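Local atomic coordinates of 2-nitropropane dioxygenase (Streptomyces ansochromogenes, PDB entry 3BW2), a protein that probably oxidises alkyl nitronates such as propionate 3-nitronate with molecular oxygen, using FMN as its cofactor. Residues F9-V14 / R335-L340; H87-E92 / H298-P303; Q222-L227 / A345-A350. All coordinates share one frame; numbering follows the deposited sequence.

From the N terminus, the loop and first strand residues at 9-14 meet helix 333-350 in contact 1, closing a loop of 320 intervening residues between the start of the barrel and the C-terminal helix. Contact 2 is nested inside that loop and joins the helical region at 87-92 to helix 296-311. Contact 3 joins helix 220-228 to the end of helix 333-350, so in sequence it crosses both others. Contacts 1 and 3 share helix 333-350, and their centres are about 13 Å apart, with I223 touching both I13 and L340. Contact 2 lies across the chain's centre, its own centre about 39 Å from that of contact 1 and about 44 Å from that of contact 3.

Contact 1. Residues F9-V14 / R335-L340; sequences FPLPIV and RLVEVL
L11 and V337 make the closest approach, methyl to methyl, with L11 CD1 3.6 Å from V337 CG1. The valine presents that methyl because CG1 stands opposite its backbone nitrogen (chi1 172°), and the leucine CB points at the helix. I13 supplies the second point of contact. Its chain from CB outward is extended (chi2 174°), which brings CD1 against both V337 and L340, residues three apart and thus on the same face of the helix. I13 CD1 lies 4.0 Å from L340 CB and 4.3 Å from V337 CG1. The backbones stay well apart, with I13 CA 7.8 Å from V337 CA, and no hydrogen bond crosses between the segments: the evidence is for purely apolar packing, burying 162 Å² in all.

This joins the two ends of a TIM barrel. I13 belongs to strand 13-15, the first of eight parallel strands, and helix 333-350 lies against the outside of that strand. The barrel closes here, since P12 and V14 bond through their backbones to A234 on one flank, while L11 and I13 bond to G35 and L37 on the other.

In the next shell, A34 and F240 touch V337, A341 touches L11, and L340 also rests on L236 of the last barrel strand. Between the two contacting residues, the backbone at P12 fits the centre of an inverse gamma turn, although the position of L11 O is doubtful. The side chain of L340 is about 10 Å from the bound FMN, and the side chain of I13 about 8 Å from that of Q235, which binds FMN. Farther round the helix, R335 NE forms a salt bridge with E338 OE2 at 2.9 Å, the donor arriving from above the carboxylate plane.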
loop_
_atom_site.group_PDB
_atom_site.type_symbol
_atom_site.label_atom_id
_atom_site.label_comp_id
_atom_site.label_asym_id
_atom_site.label_seq_id
_atom_site.Cartn_x
_atom_site.Cartn_y
_atom_site.Cartn_z
ATOM N N PHE A 9 5.727 -27.838 -0.407
ATOM C CA PHE A 9 4.277 -27.984 -0.476
ATOM C C PHE A 9 3.777 -27.616 -1.872
ATOM O O PHE A 9 4.341 -26.751 -2.535
ATOM C CB PHE A 9 3.610 -27.126 0.610
ATOM C CG PHE A 9 4.163 -25.731 0.713
ATOM C CD1 PHE A 9 3.451 -24.648 0.208
ATOM C CD2 PHE A 9 5.402 -25.500 1.308
ATOM C CE1 PHE A 9 3.961 -23.353 0.292
ATOM C CE2 PHE A 9 5.922 -24.210 1.397
ATOM C CZ PHE A 9 5.199 -23.135 0.887
ATOM N N PRO A 10 2.700 -28.270 -2.329
ATOM C CA PRO A 10 2.096 -28.059 -3.646
ATOM C C PRO A 10 1.535 -26.687 -4.002
ATOM O O PRO A 10 1.703 -26.230 -5.131
ATOM C CB PRO A 10 1.032 -29.150 -3.706
ATOM C CG PRO A 10 0.604 -29.266 -2.289
ATOM C CD PRO A 10 1.925 -29.259 -1.560
ATOM N N LEU A 11 0.865 -26.030 -3.064
ATOM C CA LEU A 11 0.288 -24.719 -3.355
ATOM C C LEU A 11 1.134 -23.573 -2.803
ATOM O O LEU A 11 1.679 -23.664 -1.706
ATOM C CB LEU A 11 -1.133 -24.644 -2.793
ATOM C CG LEU A 11 -2.101 -25.688 -3.359
ATOM C CD1 LEU A 11 -3.389 -25.685 -2.556
ATOM C CD2 LEU A 11 -2.388 -25.390 -4.829
ATOM N N PRO A 12 1.250 -22.474 -3.566
ATOM C CA PRO A 12 2.026 -21.289 -3.188
ATOM C C PRO A 12 1.277 -20.462 -2.150
ATOM O O PRO A 12 1.164 -19.241 -2.272
ATOM C CB PRO A 12 2.168 -20.552 -4.508
ATOM C CG PRO A 12 0.834 -20.806 -5.148
ATOM C CD PRO A 12 0.615 -22.285 -4.887
ATOM N N ILE A 13 0.773 -21.137 -1.126
ATOM C CA ILE A 13 -0.002 -20.482 -0.084
ATOM C C ILE A 13 0.560 -20.760 1.298
ATOM O O ILE A 13 0.737 -21.916 1.688
ATOM C CB ILE A 13 -1.459 -20.965 -0.113
ATOM C CG1 ILE A 13 -2.038 -20.776 -1.517
ATOM C CG2 ILE A 13 -2.275 -20.211 0.929
ATOM C CD1 ILE A 13 -3.427 -21.359 -1.698
ATOM N N VAL A 14 0.827 -19.693 2.040
ATOM C CA VAL A 14 1.365 -19.830 3.383
ATOM C C VAL A 14 0.422 -19.206 4.399
ATOM O O VAL A 14 -0.014 -18.067 4.229
ATOM C CB VAL A 14 2.739 -19.133 3.510
ATOM C CG1 VAL A 14 3.285 -19.309 4.927
ATOM C CG2 VAL A 14 3.710 -19.700 2.485
ATOM N N ARG A 335 -11.057 -25.718 3.470
ATOM C CA ARG A 335 -11.939 -25.320 2.386
ATOM C C ARG A 335 -11.499 -23.967 1.826
ATOM O O ARG A 335 -11.643 -23.705 0.633
ATOM C CB ARG A 335 -13.393 -25.253 2.874
ATOM C CG ARG A 335 -13.897 -26.535 3.558
ATOM C CD ARG A 335 -13.544 -27.813 2.788
ATOM N NE ARG A 335 -14.126 -27.870 1.448
ATOM C CZ ARG A 335 -15.382 -28.218 1.165
ATOM N NH1 ARG A 335 -16.230 -28.555 2.131
ATOM N NH2 ARG A 335 -15.792 -28.238 -0.096
ATOM N N LEU A 336 -10.951 -23.110 2.684
ATOM C CA LEU A 336 -10.478 -21.798 2.238
ATOM C C LEU A 336 -9.293 -21.977 1.289
ATOM O O LEU A 336 -9.141 -21.232 0.319
ATOM C CB LEU A 336 -10.050 -20.931 3.429
ATOM C CG LEU A 336 -9.388 -19.599 3.051
ATOM C CD1 LEU A 336 -10.368 -18.738 2.248
ATOM C CD2 LEU A 336 -8.941 -18.874 4.311
ATOM N N VAL A 337 -8.446 -22.961 1.577
ATOM C CA VAL A 337 -7.300 -23.223 0.718
ATOM C C VAL A 337 -7.815 -23.668 -0.646
ATOM O O VAL A 337 -7.293 -23.251 -1.681
ATOM C CB VAL A 337 -6.387 -24.319 1.310
ATOM C CG1 VAL A 337 -5.318 -24.707 0.295
ATOM C CG2 VAL A 337 -5.732 -23.811 2.597
ATOM N N GLU A 338 -8.855 -24.504 -0.639
ATOM C CA GLU A 338 -9.447 -24.997 -1.879
ATOM C C GLU A 338 -10.036 -23.852 -2.699
ATOM O O GLU A 338 -9.855 -23.798 -3.918
ATOM C CB GLU A 338 -10.534 -26.036 -1.577
ATOM C CG GLU A 338 -9.996 -27.300 -0.918
ATOM C CD GLU A 338 -11.094 -28.280 -0.530
ATOM O OE1 GLU A 338 -10.757 -29.353 0.024
ATOM O OE2 GLU A 338 -12.286 -27.980 -0.777
ATOM N N VAL A 339 -10.740 -22.939 -2.036
ATOM C CA VAL A 339 -11.326 -21.799 -2.732
ATOM C C VAL A 339 -10.207 -20.920 -3.290
ATOM O O VAL A 339 -10.256 -20.492 -4.443
ATOM C CB VAL A 339 -12.211 -20.954 -1.790
ATOM C CG1 VAL A 339 -12.705 -19.710 -2.512
ATOM C CG2 VAL A 339 -13.389 -21.780 -1.310
ATOM N N LEU A 340 -9.197 -20.646 -2.470
ATOM C CA LEU A 340 -8.079 -19.825 -2.924
ATOM C C LEU A 340 -7.391 -20.485 -4.116
ATOM O O LEU A 340 -7.019 -19.811 -5.080
ATOM C CB LEU A 340 -7.076 -19.609 -1.786
ATOM C CG LEU A 340 -7.583 -18.773 -0.602
ATOM C CD1 LEU A 340 -6.569 -18.812 0.537
ATOM C CD2 LEU A 340 -7.827 -17.331 -1.057
#

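Contact 2. Residues H87-E92 / H298-P303; sequences HQLAGE and HHLTSP
L89 meets both L300 and T301, and it alone represents 87-92 in this contact. It lies between helix 81-88 and helix 90-95, both in the connection from strand 65-70 to strand 125-129 of the TIM barrel; helix 296-311 follows the eight barrel strands in the chain. The contact therefore joins helical parts outside the central barrel.

Just before L89, H87 O accepts the bond from A90 N at 3.0 Å, closing a turn over Q88 and L89. L89 then lies obliquely across both partners and reaches them with the same methyl: CD1 is 3.9 Å from L300 CD2 and equally 3.9 Å from T301 CG2. The CA atoms of L89 and T301 are 8.4 Å apart, so the gap is filled by side chains. F282 and H286 of helix 281-286, with L100, also pack against L89. Farther along, E92 turns to that same helix, where its OE2 forms a salt bridge with R281 NH1 and a hydrogen bond with H286 NE2.

On the other segment, L300 sets CG opposite its backbone nitrogen (chi1 -162°), which places CD2 against L89 CD1; Y85 and A86 touch L300 as well. T301 divides its two branches by chemistry (chi1 70°): CG2 is the methyl meeting L89, and OG1 is hydrogen-bonded to the backbone carbonyl oxygen of F270.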
loop_
_atom_site.group_PDB
_atom_site.type_symbol
_atom_site.label_atom_id
_atom_site.label_comp_id
_atom_site.label_asym_id
_atom_site.label_seq_id
_atom_site.Cartn_x
_atom_site.Cartn_y
_atom_site.Cartn_z
ATOM N N HIS A 87 0.356 5.886 32.976
ATOM C CA HIS A 87 -0.499 6.825 33.687
ATOM C C HIS A 87 -1.792 7.052 32.906
ATOM O O HIS A 87 -2.889 7.006 33.466
ATOM C CB HIS A 87 0.240 8.153 33.870
ATOM C CG HIS A 87 -0.592 9.231 34.493
ATOM N ND1 HIS A 87 -1.098 9.135 35.772
ATOM C CD2 HIS A 87 -0.994 10.433 34.018
ATOM C CE1 HIS A 87 -1.776 10.234 36.058
ATOM N NE2 HIS A 87 -1.729 11.037 35.010
ATOM N N GLN A 88 -1.654 7.285 31.605
ATOM C CA GLN A 88 -2.801 7.531 30.741
ATOM C C GLN A 88 -3.723 6.321 30.628
ATOM O O GLN A 88 -4.861 6.445 30.178
ATOM C CB GLN A 88 -2.320 7.950 29.351
ATOM C CG GLN A 88 -1.389 9.155 29.375
ATOM C CD GLN A 88 -0.802 9.470 28.015
ATOM O OE1 GLN A 88 -0.316 8.579 27.315
ATOM N NE2 GLN A 88 -0.832 10.743 27.636
ATOM N N LEU A 89 -3.234 5.154 31.036
ATOM C CA LEU A 89 -4.034 3.931 30.979
ATOM C C LEU A 89 -4.700 3.609 32.317
ATOM O O LEU A 89 -5.376 2.586 32.444
ATOM C CB LEU A 89 -3.166 2.743 30.552
ATOM C CG LEU A 89 -2.610 2.757 29.126
ATOM C CD1 LEU A 89 -1.711 1.548 28.914
ATOM C CD2 LEU A 89 -3.760 2.752 28.125
ATOM N N ALA A 90 -4.512 4.475 33.310
ATOM C CA ALA A 90 -5.098 4.250 34.630
ATOM C C ALA A 90 -6.604 4.031 34.538
ATOM O O ALA A 90 -7.156 3.187 35.243
ATOM C CB ALA A 90 -4.797 5.428 35.547
ATOM N N GLY A 91 -7.263 4.792 33.669
ATOM C CA GLY A 91 -8.699 4.652 33.504
ATOM C C GLY A 91 -9.077 3.278 32.982
ATOM O O GLY A 91 -10.058 2.683 33.427
ATOM N N GLU A 92 -8.298 2.774 32.031
ATOM C CA GLU A 92 -8.547 1.455 31.451
ATOM C C GLU A 92 -8.410 0.388 32.539
ATOM O O GLU A 92 -9.227 -0.531 32.636
ATOM C CB GLU A 92 -7.538 1.167 30.330
ATOM C CG GLU A 92 -7.536 2.173 29.172
ATOM C CD GLU A 92 -8.807 2.129 28.335
ATOM O OE1 GLU A 92 -9.583 1.158 28.466
ATOM O OE2 GLU A 92 -9.023 3.061 27.531
ATOM N N HIS A 298 3.431 -3.703 25.305
ATOM C CA HIS A 298 2.704 -4.959 25.171
ATOM C C HIS A 298 2.454 -5.592 26.542
ATOM O O HIS A 298 1.346 -6.053 26.825
ATOM C CB HIS A 298 3.479 -5.938 24.285
ATOM C CG HIS A 298 2.933 -7.330 24.316
ATOM N ND1 HIS A 298 3.366 -8.279 25.217
ATOM C CD2 HIS A 298 1.951 -7.918 23.593
ATOM C CE1 HIS A 298 2.674 -9.392 25.048
ATOM N NE2 HIS A 298 1.809 -9.198 24.069
ATOM N N HIS A 299 3.482 -5.618 27.388
ATOM C CA HIS A 299 3.342 -6.187 28.729
ATOM C C HIS A 299 2.360 -5.347 29.534
ATOM O O HIS A 299 1.522 -5.863 30.276
ATOM C CB HIS A 299 4.682 -6.186 29.472
ATOM C CG HIS A 299 5.735 -7.037 28.838
ATOM N ND1 HIS A 299 5.515 -8.347 28.470
ATOM C CD2 HIS A 299 7.030 -6.774 28.541
ATOM C CE1 HIS A 299 6.629 -8.854 27.974
ATOM N NE2 HIS A 299 7.564 -7.921 28.006
ATOM N N LEU A 300 2.483 -4.036 29.375
ATOM C CA LEU A 300 1.645 -3.082 30.078
ATOM C C LEU A 300 0.146 -3.286 29.832
ATOM O O LEU A 300 -0.650 -3.283 30.774
ATOM C CB LEU A 300 2.049 -1.668 29.658
ATOM C CG LEU A 300 1.633 -0.481 30.524
ATOM C CD1 LEU A 300 2.331 -0.563 31.878
ATOM C CD2 LEU A 300 2.007 0.814 29.810
ATOM N N THR A 301 -0.231 -3.481 28.571
ATOM C CA THR A 301 -1.642 -3.635 28.202
ATOM C C THR A 301 -2.195 -5.055 28.174
ATOM O O THR A 301 -3.413 -5.242 28.124
ATOM C CB THR A 301 -1.916 -3.035 26.811
ATOM O OG1 THR A 301 -1.285 -3.846 25.813
ATOM C CG2 THR A 301 -1.375 -1.614 26.722
ATOM N N SER A 302 -1.314 -6.049 28.195
ATOM C CA SER A 302 -1.750 -7.439 28.135
ATOM C C SER A 302 -2.930 -7.751 29.056
ATOM O O SER A 302 -3.902 -8.373 28.629
ATOM C CB SER A 302 -0.586 -8.378 28.446
ATOM O OG SER A 302 -1.003 -9.720 28.288
ATOM N N PRO A 303 -2.856 -7.332 30.335
ATOM C CA PRO A 303 -3.948 -7.589 31.280
ATOM C C PRO A 303 -5.242 -6.902 30.841
ATOM O O PRO A 303 -6.331 -7.440 31.020
ATOM C CB PRO A 303 -3.415 -7.014 32.591
ATOM C CG PRO A 303 -1.934 -7.174 32.454
ATOM C CD PRO A 303 -1.703 -6.735 31.032
#

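Contact 3. Residues Q222-L227 / A345-A350; sequences QIAAVL and AEARTA
L227 and R348 owe their meeting to similar first torsions, which set each CG opposite the carbonyl carbon: chi1 is -66° in the leucine and -81° in the arginine. The arginine chain then runs extended from CG to NE, and its last turn (chi4 -68°) swings the guanidinium toward the leucine. R348 NH2 ends 3.5 Å from L227 CD1. The methyl approaches the guanidinium obliquely.

The second point is alanine against alanine. A224 and A347 both direct CB at the opposing helix, and the two CB atoms are 3.7 Å apart. With side chains this small, the backbones come close, A224 CA lying 6.4 Å from A347 CA. Helix 220-228, which leads into strand 233-236 of the TIM barrel, is thus packed against the end of the C-terminal helix 333-350. L344, one turn before R348, touches I223, A224 and L227, continuing the apolar seam toward the barrel.

The second subunit also borders this region. A347 packs on A228 of the second subunit, and Q222 NE2 donates to L197 O of that subunit. Q222 OE1 is held by the backbone nitrogens of M218 and R219, so the amide of this buried side chain is tied both to the chain segment following G216, an FMN-binding residue, and to the dimer partner.

No hydrogen bond joins the two segments, and 132 Å² is buried between them. Their attraction therefore rests on van der Waals contact. R348 NH1 makes a weak hydrogen bond to L351 O of the second subunit, but 222-227 offers the guanidinium no acceptor: its NH2 meets only a methyl there, and the pairing is by shape, not by charge.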
loop_
_atom_site.group_PDB
_atom_site.type_symbol
_atom_site.label_atom_id
_atom_site.label_comp_id
_atom_site.label_asym_id
_atom_site.label_seq_id
_atom_site.Cartn_x
_atom_site.Cartn_y
_atom_site.Cartn_z
ATOM N N GLN A 222 -5.316 -12.361 -6.088
ATOM C CA GLN A 222 -4.249 -11.556 -5.520
ATOM C C GLN A 222 -3.007 -12.430 -5.385
ATOM O O GLN A 222 -1.883 -11.934 -5.447
ATOM C CB GLN A 222 -4.672 -11.001 -4.159
ATOM C CG GLN A 222 -5.731 -9.918 -4.260
ATOM C CD GLN A 222 -6.319 -9.557 -2.917
ATOM O OE1 GLN A 222 -6.991 -10.371 -2.288
ATOM N NE2 GLN A 222 -6.068 -8.333 -2.467
ATOM N N ILE A 223 -3.210 -13.732 -5.202
ATOM C CA ILE A 223 -2.078 -14.645 -5.104
ATOM C C ILE A 223 -1.429 -14.698 -6.491
ATOM O O ILE A 223 -0.205 -14.644 -6.621
ATOM C CB ILE A 223 -2.522 -16.062 -4.657
ATOM C CG1 ILE A 223 -3.102 -15.998 -3.234
ATOM C CG2 ILE A 223 -1.334 -17.016 -4.702
ATOM C CD1 ILE A 223 -3.599 -17.337 -2.685
ATOM N N ALA A 224 -2.255 -14.783 -7.529
ATOM C CA ALA A 224 -1.746 -14.812 -8.898
ATOM C C ALA A 224 -1.019 -13.500 -9.163
ATOM O O ALA A 224 0.005 -13.467 -9.847
ATOM C CB ALA A 224 -2.897 -14.977 -9.891
ATOM N N ALA A 225 -1.560 -12.416 -8.614
ATOM C CA ALA A 225 -0.969 -11.101 -8.785
ATOM C C ALA A 225 0.461 -11.053 -8.255
ATOM O O ALA A 225 1.373 -10.627 -8.966
ATOM C CB ALA A 225 -1.826 -10.041 -8.081
ATOM N N VAL A 226 0.667 -11.485 -7.013
ATOM C CA VAL A 226 2.014 -11.448 -6.443
ATOM C C VAL A 226 2.976 -12.388 -7.156
ATOM O O VAL A 226 4.170 -12.100 -7.253
ATOM C CB VAL A 226 2.015 -11.765 -4.924
ATOM C CG1 VAL A 226 1.196 -10.718 -4.180
ATOM C CG2 VAL A 226 1.470 -13.168 -4.667
ATOM N N LEU A 227 2.464 -13.510 -7.654
ATOM C CA LEU A 227 3.314 -14.454 -8.372
ATOM C C LEU A 227 3.797 -13.783 -9.655
ATOM O O LEU A 227 4.970 -13.882 -10.022
ATOM C CB LEU A 227 2.536 -15.732 -8.708
ATOM C CG LEU A 227 2.099 -16.596 -7.520
ATOM C CD1 LEU A 227 1.362 -17.834 -8.024
ATOM C CD2 LEU A 227 3.314 -16.997 -6.702
ATOM N N ALA A 345 -6.205 -20.559 -9.892
ATOM C CA ALA A 345 -6.245 -21.197 -11.204
ATOM C C ALA A 345 -7.070 -20.360 -12.177
ATOM O O ALA A 345 -6.676 -20.157 -13.322
ATOM C CB ALA A 345 -6.836 -22.599 -11.085
ATOM N N GLU A 346 -8.213 -19.872 -11.711
ATOM C CA GLU A 346 -9.085 -19.055 -12.544
ATOM C C GLU A 346 -8.362 -17.802 -13.030
ATOM O O GLU A 346 -8.493 -17.412 -14.191
ATOM C CB GLU A 346 -10.339 -18.663 -11.762
ATOM C CG GLU A 346 -11.180 -17.598 -12.439
ATOM C CD GLU A 346 -12.363 -17.167 -11.596
ATOM O OE1 GLU A 346 -12.164 -16.871 -10.393
ATOM O OE2 GLU A 346 -13.491 -17.117 -12.134
ATOM N N ALA A 347 -7.599 -17.171 -12.141
ATOM C CA ALA A 347 -6.856 -15.968 -12.501
ATOM C C ALA A 347 -5.731 -16.302 -13.478
ATOM O O ALA A 347 -5.475 -15.546 -14.410
ATOM C CB ALA A 347 -6.291 -15.299 -11.248
ATOM N N ARG A 348 -5.060 -17.431 -13.265
ATOM C CA ARG A 348 -3.975 -17.848 -14.154
ATOM C C ARG A 348 -4.497 -17.958 -15.578
ATOM O O ARG A 348 -3.933 -17.386 -16.510
ATOM C CB ARG A 348 -3.425 -19.212 -13.744
ATOM C CG ARG A 348 -2.441 -19.215 -12.599
ATOM C CD ARG A 348 -2.047 -20.653 -12.284
ATOM N NE ARG A 348 -1.037 -20.743 -11.235
ATOM C CZ ARG A 348 0.218 -20.329 -11.373
ATOM N NH1 ARG A 348 0.620 -19.796 -12.518
ATOM N NH2 ARG A 348 1.071 -20.450 -10.366
ATOM N N THR A 349 -5.575 -18.717 -15.735
ATOM C CA THR A 349 -6.191 -18.922 -17.036
ATOM C C THR A 349 -6.524 -17.593 -17.708
ATOM O O THR A 349 -6.230 -17.400 -18.888
ATOM C CB THR A 349 -7.474 -19.761 -16.902
ATOM O OG1 THR A 349 -7.149 -21.039 -16.345
ATOM C CG2 THR A 349 -8.126 -19.960 -18.258
ATOM N N ALA A 350 -7.132 -16.681 -16.955
ATOM C CA ALA A 350 -7.504 -15.373 -17.486
ATOM C C ALA A 350 -6.296 -14.639 -18.064
ATOM O O ALA A 350 -6.379 -14.051 -19.141
ATOM C CB ALA A 350 -8.154 -14.535 -16.396
#